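Local coordinates for hypothetical protein Atu0492 (Agrobacterium tumefaciens str., PDB 2GMY), which is of unknown function but, as an AhpD-like member of the carboxymuconolactone decarboxylase family, probably serves in antioxidant defence, at the interface of chains A and B and the interface of chains A and C. Coordinates in Å, arbitrary orientation; residue numbers count along the deposited sequence, not the author numbering. Chains: chain A/B/C, Hypothetical protein Atu0492.

Contact 1: the interface of chains A and B. Residues chain A 91, 98, 102-104, 108, 120, 124; chain B 4-5, 135-136, 138-141.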
loop_
_atom_site.group_PDB
_atom_site.type_symbol
_atom_site.label_atom_id
_atom_site.label_comp_id
_atom_site.label_asym_id
_atom_site.label_seq_id
_atom_site.Cartn_x
_atom_site.Cartn_y
_atom_site.Cartn_z
ATOM N N TRP A 91 7.990 16.524 7.398
ATOM C CA TRP A 91 9.255 15.807 7.503
ATOM C C TRP A 91 9.137 14.637 8.470
ATOM O O TRP A 91 9.651 13.537 8.199
ATOM C CB TRP A 91 10.349 16.758 7.957
ATOM C CG TRP A 91 11.742 16.218 7.886
ATOM C CD1 TRP A 91 12.610 16.052 8.937
ATOM C CD2 TRP A 91 12.462 15.805 6.711
ATOM N NE1 TRP A 91 13.816 15.572 8.492
ATOM C CE2 TRP A 91 13.755 15.406 7.134
ATOM C CE3 TRP A 91 12.144 15.735 5.352
ATOM C CZ2 TRP A 91 14.729 14.935 6.239
ATOM C CZ3 TRP A 91 13.124 15.272 4.454
ATOM C CH2 TRP A 91 14.397 14.887 4.911
ATOM N N ILE A 98 10.048 6.291 5.913
ATOM C CA ILE A 98 11.189 6.402 4.991
ATOM C C ILE A 98 11.176 5.345 3.880
ATOM O O ILE A 98 11.516 5.647 2.742
ATOM C CB ILE A 98 12.551 6.341 5.762
ATOM C CG1 ILE A 98 13.714 6.888 4.916
ATOM C CG2 ILE A 98 12.829 4.929 6.310
ATOM C CD1 ILE A 98 13.733 8.378 4.799
ATOM N N GLY A 102 11.012 7.643 0.741
ATOM C CA GLY A 102 12.403 8.003 0.422
ATOM C C GLY A 102 12.827 9.426 0.762
ATOM O O GLY A 102 13.843 9.904 0.237
ATOM N N ALA A 103 12.067 10.095 1.642
ATOM C CA ALA A 103 12.320 11.495 2.070
ATOM C C ALA A 103 12.433 12.498 0.903
ATOM O O ALA A 103 13.534 12.975 0.580
ATOM C CB ALA A 103 13.545 11.585 3.018
ATOM N N PRO A 104 11.289 12.797 0.253
ATOM C CA PRO A 104 11.279 13.552 -1.007
ATOM C C PRO A 104 11.803 14.978 -0.917
ATOM O O PRO A 104 11.740 15.613 0.146
ATOM C CB PRO A 104 9.785 13.577 -1.405
ATOM C CG PRO A 104 9.178 12.388 -0.656
ATOM C CD PRO A 104 9.927 12.401 0.658
ATOM N N PHE A 108 11.726 18.027 2.082
ATOM C CA PHE A 108 12.977 18.558 2.602
ATOM C C PHE A 108 13.081 20.071 2.356
ATOM O O PHE A 108 13.526 20.818 3.236
ATOM C CB PHE A 108 14.175 17.831 1.988
ATOM C CG PHE A 108 15.485 18.293 2.541
ATOM C CD1 PHE A 108 15.819 18.047 3.868
ATOM C CD2 PHE A 108 16.366 19.032 1.747
ATOM C CE1 PHE A 108 17.030 18.494 4.401
ATOM C CE2 PHE A 108 17.585 19.476 2.264
ATOM C CZ PHE A 108 17.912 19.221 3.599
ATOM N N ILE A 120 17.931 20.945 11.615
ATOM C CA ILE A 120 17.431 19.779 10.863
ATOM C C ILE A 120 18.087 18.481 11.329
ATOM O O ILE A 120 17.417 17.448 11.441
ATOM C CB ILE A 120 17.568 19.980 9.330
ATOM C CG1 ILE A 120 16.608 21.088 8.876
ATOM C CG2 ILE A 120 17.305 18.670 8.575
ATOM C CD1 ILE A 120 16.774 21.530 7.417
ATOM N N THR A 124 16.064 15.403 12.912
ATOM C CA THR A 124 16.093 14.093 12.269
ATOM C C THR A 124 16.576 13.004 13.242
ATOM O O THR A 124 16.054 11.893 13.242
ATOM C CB THR A 124 16.884 14.139 10.943
ATOM O OG1 THR A 124 16.354 15.196 10.115
ATOM C CG2 THR A 124 16.751 12.823 10.199
ATOM N N ARG B 4 22.541 16.533 0.824
ATOM C CA ARG B 4 21.742 17.635 1.362
ATOM C C ARG B 4 22.425 18.306 2.542
ATOM O O ARG B 4 22.514 19.535 2.598
ATOM C CB ARG B 4 20.361 17.151 1.799
ATOM C CG ARG B 4 19.466 16.751 0.663
ATOM C CD ARG B 4 18.214 16.051 1.202
ATOM N NE ARG B 4 17.216 15.835 0.165
ATOM C CZ ARG B 4 16.167 15.021 0.286
ATOM N NH1 ARG B 4 15.989 14.310 1.400
ATOM N NH2 ARG B 4 15.306 14.910 -0.722
ATOM N N ILE B 5 22.870 17.493 3.493
ATOM C CA ILE B 5 23.544 17.978 4.697
ATOM C C ILE B 5 24.706 17.065 5.079
ATOM O O ILE B 5 24.564 15.843 5.074
ATOM C CB ILE B 5 22.574 18.046 5.900
ATOM C CG1 ILE B 5 21.358 18.925 5.573
ATOM C CG2 ILE B 5 23.294 18.579 7.143
ATOM C CD1 ILE B 5 20.311 18.977 6.689
ATOM N N ARG B 135 17.395 6.595 8.397
ATOM C CA ARG B 135 16.617 7.816 8.258
ATOM C C ARG B 135 17.514 9.036 8.092
ATOM O O ARG B 135 17.205 9.920 7.302
ATOM C CB ARG B 135 15.640 7.976 9.421
ATOM C CG ARG B 135 14.483 6.989 9.271
ATOM C CD ARG B 135 13.625 6.850 10.523
ATOM N NE ARG B 135 12.401 6.132 10.154
ATOM C CZ ARG B 135 12.331 4.817 9.959
ATOM N NH1 ARG B 135 13.404 4.052 10.146
ATOM N NH2 ARG B 135 11.190 4.263 9.566
ATOM N N ILE B 136 18.639 9.048 8.805
ATOM C CA ILE B 136 19.617 10.125 8.669
ATOM C C ILE B 136 20.252 10.105 7.278
ATOM O O ILE B 136 20.277 11.121 6.581
ATOM C CB ILE B 136 20.713 10.016 9.758
ATOM C CG1 ILE B 136 20.109 10.360 11.130
ATOM C CG2 ILE B 136 21.933 10.897 9.422
ATOM C CD1 ILE B 136 21.012 9.974 12.299
ATOM N N VAL B 138 19.401 8.434 4.330
ATOM C CA VAL B 138 18.472 8.705 3.224
ATOM C C VAL B 138 17.954 10.151 3.299
ATOM O O VAL B 138 17.892 10.862 2.288
ATOM C CB VAL B 138 17.290 7.706 3.188
ATOM C CG1 VAL B 138 16.336 8.053 2.044
ATOM C CG2 VAL B 138 17.807 6.279 3.025
ATOM N N GLY B 139 17.595 10.577 4.506
ATOM C CA GLY B 139 17.076 11.920 4.734
ATOM C C GLY B 139 18.027 12.998 4.241
ATOM O O GLY B 139 17.583 14.009 3.714
ATOM N N PHE B 140 19.331 12.774 4.431
ATOM C CA PHE B 140 20.361 13.764 4.086
ATOM C C PHE B 140 21.080 13.454 2.779
ATOM O O PHE B 140 22.019 14.153 2.403
ATOM C CB PHE B 140 21.348 13.946 5.248
ATOM C CG PHE B 140 20.684 14.430 6.517
ATOM C CD1 PHE B 140 19.479 15.126 6.446
ATOM C CD2 PHE B 140 21.259 14.201 7.758
ATOM C CE1 PHE B 140 18.828 15.589 7.608
ATOM C CE2 PHE B 140 20.616 14.663 8.937
ATOM C CZ PHE B 140 19.403 15.357 8.841
ATOM N N ARG B 141 20.606 12.419 2.082
ATOM C CA ARG B 141 21.180 11.981 0.805
ATOM C C ARG B 141 22.695 11.780 0.911
ATOM O O ARG B 141 23.466 12.215 0.047
ATOM C CB ARG B 141 20.830 12.963 -0.314
ATOM C CG ARG B 141 19.332 13.112 -0.578
ATOM C CD ARG B 141 18.757 11.883 -1.260
ATOM N NE ARG B 141 17.422 12.070 -1.839
ATOM C CZ ARG B 141 16.293 11.647 -1.279
ATOM N NH1 ARG B 141 16.327 11.049 -0.094
ATOM N NH2 ARG B 141 15.132 11.823 -1.904
#
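B:Arg4 turns CG anti to its carbonyl carbon (chi1 -69°) and runs extended to NE, while A:Phe108 sets CG anti to its backbone N (chi1 -177°), so the two meet tip to tip across the A-B pairing, perhaps a dimer, of this helical member of the carboxymuconolactone decarboxylase family, putatively AhpD-like. Ring and guanidinium planes lie 10° apart, and B:Arg4 CD rests over the ring face, 3.5 Å from A:Phe108 CD2. Past the ring, the guanidinium grips one backbone carbonyl end-on: NH1 and NH2 of B:Arg4 each lie 2.9 Å from A:Ala103 O, in both the guanidinium and the carbonyl plane. B:Arg4 NH1 also donates to B:Gly139 O (2.8 Å), which fixes the group's rotation. A:Phe108 CB and B:Arg141 CG cover its opposite faces. B:Arg141, bent at chi2, sends NH1 nearly along the C=O axis of A:Gly102, 2.8 Å from O. B:Phe140 puts CZ against A:Thr124 OG1 (3.3 Å), a hydroxyl held by A:Trp91 NE1 in the indole plane at 3.0 Å and bonded onward to A:Ile120 O. A:Ile120 CG2 packs on B:Ile5 CD1 at 3.6 Å. A:Ile98 CD1 crosses B:Val138 CG1; its CG2, in the crowded position between backbone N and carbonyl carbon, sits over the centre of the B:Arg135 guanidinium, 3.7 Å from CZ.

Contact 2: the interface of chains A and C. Residues chain A 56, 60, 66, 70; chain C 52, 56, 60, 66, 69-70.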
loop_
_atom_site.group_PDB
_atom_site.type_symbol
_atom_site.label_atom_id
_atom_site.label_comp_id
_atom_site.label_asym_id
_atom_site.label_seq_id
_atom_site.Cartn_x
_atom_site.Cartn_y
_atom_site.Cartn_z
ATOM N N VAL A 56 1.018 12.765 24.669
ATOM C CA VAL A 56 -0.182 13.573 24.886
ATOM C C VAL A 56 -0.026 14.300 26.242
ATOM O O VAL A 56 -0.191 15.525 26.333
ATOM C CB VAL A 56 -1.450 12.698 24.883
ATOM C CG1 VAL A 56 -2.628 13.444 25.531
ATOM C CG2 VAL A 56 -1.812 12.282 23.451
ATOM N N ARG A 60 0.482 18.314 26.929
ATOM C CA ARG A 60 -0.516 18.994 27.756
ATOM C C ARG A 60 0.177 19.742 28.894
ATOM O O ARG A 60 -0.177 20.884 29.217
ATOM C CB ARG A 60 -1.526 17.998 28.312
ATOM C CG ARG A 60 -2.600 18.659 29.198
ATOM C CD ARG A 60 -3.611 17.636 29.656
ATOM N NE ARG A 60 -4.351 17.071 28.525
ATOM C CZ ARG A 60 -4.471 15.773 28.244
ATOM N NH1 ARG A 60 -3.925 14.842 29.016
ATOM N NH2 ARG A 60 -5.164 15.412 27.174
ATOM N N GLU A 66 -5.633 21.362 23.640
ATOM C CA GLU A 66 -6.218 20.045 23.335
ATOM C C GLU A 66 -6.428 19.874 21.826
ATOM O O GLU A 66 -6.346 18.757 21.313
ATOM C CB GLU A 66 -7.505 19.777 24.124
ATOM C CG GLU A 66 -7.315 19.792 25.653
ATOM C CD GLU A 66 -6.276 18.786 26.143
ATOM O OE1 GLU A 66 -6.256 17.641 25.642
ATOM O OE2 GLU A 66 -5.484 19.131 27.044
ATOM N N ASN A 70 -5.095 16.802 19.821
ATOM C CA ASN A 70 -6.047 15.894 19.173
ATOM C C ASN A 70 -6.043 15.879 17.660
ATOM O O ASN A 70 -6.409 14.869 17.052
ATOM C CB ASN A 70 -7.451 16.161 19.668
ATOM C CG ASN A 70 -7.668 15.588 21.033
ATOM O OD1 ASN A 70 -7.759 16.323 22.017
ATOM N ND2 ASN A 70 -7.712 14.263 21.115
ATOM N N VAL C 52 -12.795 15.332 12.855
ATOM C CA VAL C 52 -12.121 14.999 14.111
ATOM C C VAL C 52 -12.309 16.120 15.139
ATOM O O VAL C 52 -12.654 15.854 16.290
ATOM C CB VAL C 52 -10.616 14.659 13.938
ATOM C CG1 VAL C 52 -9.913 14.596 15.303
ATOM C CG2 VAL C 52 -10.454 13.333 13.201
ATOM N N VAL C 56 -14.219 15.148 18.594
ATOM C CA VAL C 56 -13.459 15.286 19.839
ATOM C C VAL C 56 -14.267 16.141 20.819
ATOM O O VAL C 56 -14.474 15.752 21.962
ATOM C CB VAL C 56 -12.082 15.932 19.584
ATOM C CG1 VAL C 56 -11.463 16.426 20.878
ATOM C CG2 VAL C 56 -11.152 14.939 18.876
ATOM N N ARG C 60 -16.140 14.891 24.330
ATOM C CA ARG C 60 -15.772 15.552 25.571
ATOM C C ARG C 60 -17.035 16.053 26.273
ATOM O O ARG C 60 -17.210 15.835 27.474
ATOM C CB ARG C 60 -14.817 16.714 25.278
ATOM C CG ARG C 60 -14.246 17.397 26.521
ATOM C CD ARG C 60 -13.236 18.486 26.160
ATOM N NE ARG C 60 -12.016 17.940 25.554
ATOM C CZ ARG C 60 -11.538 18.301 24.364
ATOM N NH1 ARG C 60 -12.162 19.221 23.636
ATOM N NH2 ARG C 60 -10.424 17.742 23.907
ATOM N N GLU C 66 -10.447 12.076 28.409
ATOM C CA GLU C 66 -9.423 12.543 27.476
ATOM C C GLU C 66 -8.599 11.392 26.888
ATOM O O GLU C 66 -8.296 11.412 25.700
ATOM C CB GLU C 66 -8.526 13.621 28.108
ATOM C CG GLU C 66 -9.263 14.884 28.565
ATOM C CD GLU C 66 -10.108 15.572 27.485
ATOM O OE1 GLU C 66 -9.755 15.541 26.284
ATOM O OE2 GLU C 66 -11.144 16.166 27.846
ATOM N N ILE C 69 -10.475 9.604 24.163
ATOM C CA ILE C 69 -10.449 10.443 22.974
ATOM C C ILE C 69 -9.057 10.426 22.324
ATOM O O ILE C 69 -8.940 10.158 21.123
ATOM C CB ILE C 69 -10.847 11.906 23.304
ATOM C CG1 ILE C 69 -12.306 11.985 23.793
ATOM C CG2 ILE C 69 -10.645 12.792 22.094
ATOM C CD1 ILE C 69 -12.712 13.385 24.345
ATOM N N ASN C 70 -8.025 10.716 23.124
ATOM C CA ASN C 70 -6.659 10.920 22.621
ATOM C C ASN C 70 -6.050 9.650 22.007
ATOM O O ASN C 70 -5.219 9.734 21.098
ATOM C CB ASN C 70 -5.698 11.433 23.724
ATOM C CG ASN C 70 -6.178 12.737 24.447
ATOM O OD1 ASN C 70 -5.873 12.931 25.626
ATOM N ND2 ASN C 70 -6.889 13.611 23.751
HETATM O O HOH W 1 -4.651 12.126 28.107
HETATM O O HOH W 2 -8.573 12.275 19.115
HETATM O O HOH W 3 -8.012 16.106 24.700
#
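A:Val56 and C:Val56, on helices 49-61, form the apolar part of this two-fold A-C patch, a pairing of the deposited hexamer that may not be the biological one. Each packs obliquely against the other chain's asparagine: A:Val56 CG1, anti to its backbone N, lies 3.8 Å from the amide carbon CG of C:Asn70, and C:Val56 CG1 lies 3.9 Å from A:Asn70 CG. The asparagines end short helices 66-70 and meet with chi2 of 108° in A and 149° in C, so the symmetry is imperfect here. As modelled, A:Asn70 ND2 and C:Asn70 ND2 are 2.8 Å apart, a donor-donor approach. C:Asn70 OD1 accepts from A:Arg60 NH2 at 3.0 Å, from above the amide carbonyl plane, so the A:Asn70 orientation is probably the more doubtful. Farther out, A:Arg60, bent at chi3, grips A:Glu66 side-on, NE to OE2 and NH2 to OE1, both on syn lone pairs and in the guanidinium plane. C:Arg60 pairs more loosely with C:Glu66, NE to OE2 at 3.0 Å. A:Glu66 OE1 and C:Glu66 OE1 lie 4.1 Å apart, a like-charge approach that the arginines probably offset. Water 3 bridges these two oxygens and also meets A:Asn70 OD1 at 2.7 Å and C:Asn70 ND2 at 2.9 Å.

Contact 3: the interface of chains A and B. Residues chain A 46, 95-96, 98-99, 131, 135; chain B 46, 95-96, 98-99, 131, 135.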
loop_
_atom_site.group_PDB
_atom_site.type_symbol
_atom_site.label_atom_id
_atom_site.label_comp_id
_atom_site.label_asym_id
_atom_site.label_seq_id
_atom_site.Cartn_x
_atom_site.Cartn_y
_atom_site.Cartn_z
ATOM N N ASN A 46 3.139 5.316 13.900
ATOM C CA ASN A 46 3.626 3.974 14.214
ATOM C C ASN A 46 2.664 3.121 15.035
ATOM O O ASN A 46 2.988 1.977 15.338
ATOM C CB ASN A 46 4.982 4.043 14.892
ATOM C CG ASN A 46 6.082 4.410 13.929
ATOM O OD1 ASN A 46 6.008 4.095 12.732
ATOM N ND2 ASN A 46 7.100 5.088 14.439
ATOM N N VAL A 95 9.924 10.939 6.970
ATOM C CA VAL A 95 11.064 10.224 7.546
ATOM C C VAL A 95 10.590 9.031 8.367
ATOM O O VAL A 95 11.215 7.979 8.370
ATOM C CB VAL A 95 11.961 11.176 8.365
ATOM C CG1 VAL A 95 13.094 10.426 9.056
ATOM C CG2 VAL A 95 12.553 12.232 7.446
ATOM N N THR A 96 9.467 9.184 9.066
ATOM C CA THR A 96 8.912 8.033 9.791
ATOM C C THR A 96 8.557 6.903 8.809
ATOM O O THR A 96 8.743 5.731 9.106
ATOM C CB THR A 96 7.717 8.455 10.659
ATOM O OG1 THR A 96 8.195 9.321 11.697
ATOM C CG2 THR A 96 7.046 7.261 11.296
ATOM N N ILE A 98 10.048 6.291 5.913
ATOM C CA ILE A 98 11.189 6.402 4.991
ATOM C C ILE A 98 11.176 5.345 3.880
ATOM O O ILE A 98 11.516 5.647 2.742
ATOM C CB ILE A 98 12.551 6.341 5.762
ATOM C CG1 ILE A 98 13.714 6.888 4.916
ATOM C CG2 ILE A 98 12.829 4.929 6.310
ATOM C CD1 ILE A 98 13.733 8.378 4.799
ATOM N N ALA A 99 10.753 4.124 4.206
ATOM C CA ALA A 99 10.817 3.034 3.236
ATOM C C ALA A 99 9.852 3.269 2.084
ATOM O O ALA A 99 10.139 2.859 0.953
ATOM C CB ALA A 99 10.541 1.704 3.894
ATOM N N ASN A 131 11.278 6.841 16.759
ATOM C CA ASN A 131 11.027 5.647 15.960
ATOM C C ASN A 131 11.592 4.379 16.625
ATOM O O ASN A 131 11.040 3.284 16.474
ATOM C CB ASN A 131 11.549 5.829 14.534
ATOM C CG ASN A 131 10.480 6.380 13.620
ATOM O OD1 ASN A 131 9.686 5.631 13.047
ATOM N ND2 ASN A 131 10.420 7.703 13.510
ATOM N N ARG A 135 9.267 1.253 18.258
ATOM C CA ARG A 135 9.545 -0.141 17.920
ATOM C C ARG A 135 9.720 -1.019 19.151
ATOM O O ARG A 135 9.261 -2.164 19.177
ATOM C CB ARG A 135 10.754 -0.216 16.982
ATOM C CG ARG A 135 10.387 0.260 15.586
ATOM C CD ARG A 135 11.565 0.517 14.642
ATOM N NE ARG A 135 11.032 0.682 13.286
ATOM C CZ ARG A 135 10.459 1.801 12.837
ATOM N NH1 ARG A 135 10.374 2.890 13.614
ATOM N NH2 ARG A 135 9.964 1.830 11.609
ATOM N N ASN B 46 14.729 -0.156 3.950
ATOM C CA ASN B 46 14.622 1.297 4.004
ATOM C C ASN B 46 15.209 2.057 2.818
ATOM O O ASN B 46 15.166 3.279 2.793
ATOM C CB ASN B 46 15.220 1.802 5.315
ATOM C CG ASN B 46 14.329 1.515 6.508
ATOM O OD1 ASN B 46 13.095 1.461 6.393
ATOM N ND2 ASN B 46 14.945 1.354 7.675
ATOM N N VAL B 95 9.558 -5.351 12.552
ATOM C CA VAL B 95 9.870 -4.188 13.382
ATOM C C VAL B 95 10.312 -3.005 12.525
ATOM O O VAL B 95 9.978 -1.856 12.830
ATOM C CB VAL B 95 10.919 -4.531 14.453
ATOM C CG1 VAL B 95 11.306 -3.297 15.284
ATOM C CG2 VAL B 95 10.371 -5.630 15.349
ATOM N N THR B 96 11.048 -3.272 11.448
ATOM C CA THR B 96 11.412 -2.185 10.534
ATOM C C THR B 96 10.145 -1.567 9.929
ATOM O O THR B 96 10.061 -0.353 9.750
ATOM C CB THR B 96 12.395 -2.654 9.443
ATOM O OG1 THR B 96 13.632 -3.001 10.077
ATOM C CG2 THR B 96 12.659 -1.543 8.439
ATOM N N ILE B 98 7.145 -1.405 11.353
ATOM C CA ILE B 98 6.247 -1.428 12.512
ATOM C C ILE B 98 4.857 -0.825 12.227
ATOM O O ILE B 98 3.850 -1.320 12.737
ATOM C CB ILE B 98 6.908 -0.726 13.758
ATOM C CG1 ILE B 98 6.226 -1.158 15.056
ATOM C CG2 ILE B 98 6.927 0.795 13.623
ATOM C CD1 ILE B 98 6.674 -2.531 15.579
ATOM N N ALA B 99 4.796 0.217 11.405
ATOM C CA ALA B 99 3.520 0.905 11.192
ATOM C C ALA B 99 2.535 0.035 10.433
ATOM O O ALA B 99 1.317 0.156 10.624
ATOM C CB ALA B 99 3.722 2.237 10.495
ATOM N N ASN B 131 17.607 1.677 11.982
ATOM C CA ASN B 131 16.490 2.441 11.463
ATOM C C ASN B 131 16.741 3.949 11.592
ATOM O O ASN B 131 16.320 4.740 10.733
ATOM C CB ASN B 131 15.181 1.982 12.100
ATOM C CG ASN B 131 14.507 0.898 11.279
ATOM O OD1 ASN B 131 13.740 1.193 10.368
ATOM N ND2 ASN B 131 14.807 -0.367 11.587
ATOM N N ARG B 135 17.395 6.595 8.397
ATOM C CA ARG B 135 16.617 7.816 8.258
ATOM C C ARG B 135 17.514 9.036 8.092
ATOM O O ARG B 135 17.205 9.920 7.302
ATOM C CB ARG B 135 15.640 7.976 9.421
ATOM C CG ARG B 135 14.483 6.989 9.271
ATOM C CD ARG B 135 13.625 6.850 10.523
ATOM N NE ARG B 135 12.401 6.132 10.154
ATOM C CZ ARG B 135 12.331 4.817 9.959
ATOM N NH1 ARG B 135 13.404 4.052 10.146
ATOM N NH2 ARG B 135 11.190 4.263 9.566
HETATM O O HOH W 4 13.907 5.122 1.230
HETATM O O HOH W 5 2.173 -0.576 14.936
#
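The helices 117-139 of both subunits meet about the two-fold axis of this A-B pair, each delivering an arginine to the end of the partner's helix 83-96. A:Arg135 runs extended from CG to NE and lays CB against B:Val95 CG1 (3.6 Å). Its NE reaches B:Val95 O at 2.8 Å along a bent path (124° at H), tilted from the guanidinium plane, whereas NH2 reaches B:Thr96 O at 2.9 Å almost straight (172°) and in that plane. Both donors come from above the carbonyl planes. B:Arg135 makes the matching bonds to A:Val95 and A:Thr96. NH1 of A:Arg135 is held by its own helix, donating to A:Asn131 O and, on a lone pair, to A:Asn131 OD1 at 2.9 Å. That OD1 also accepts from A:Asn46 ND2, and A:Asn131 ND2 points in its amide plane to A:Thr96 OG1. A:Arg135 NH2 and B:Arg135 NH2 are 3.4 Å apart, planes 53° apart, a like-charge approach that the carbonyl acceptors probably offset. On the opposite face of A:Arg135, B:Ile98 CG2 covers the guanidinium centre. The side chains of A:Asn46 and B:Ile98 cross at about a right angle, OD1 3.5 Å from CG2; water 5 joins their backbone oxygens. Helix 117-139, the 83-96/98-101 turn and the loop after helix 32-45 converge here.

Contacts 1 and 3 belong to one A-B interface, their C-alpha centres about 13 Å apart, and share A:Ile98 and B:Arg135; helices 83-96, 98-101 and 117-139 serve both. Contact 3 straddles the two-fold axis, while contact 1 lies to one side and recurs with the chains exchanged. Contact 2 joins A to C through other elements, helices 49-61 and 66-70, its C-alpha centre about 30 Å from that of contact 1 and 25 Å from that of contact 3. Chain A therefore uses separate surfaces for its two neighbours, consistent with a deposited assembly of six subunits, which may or may not be the biological form.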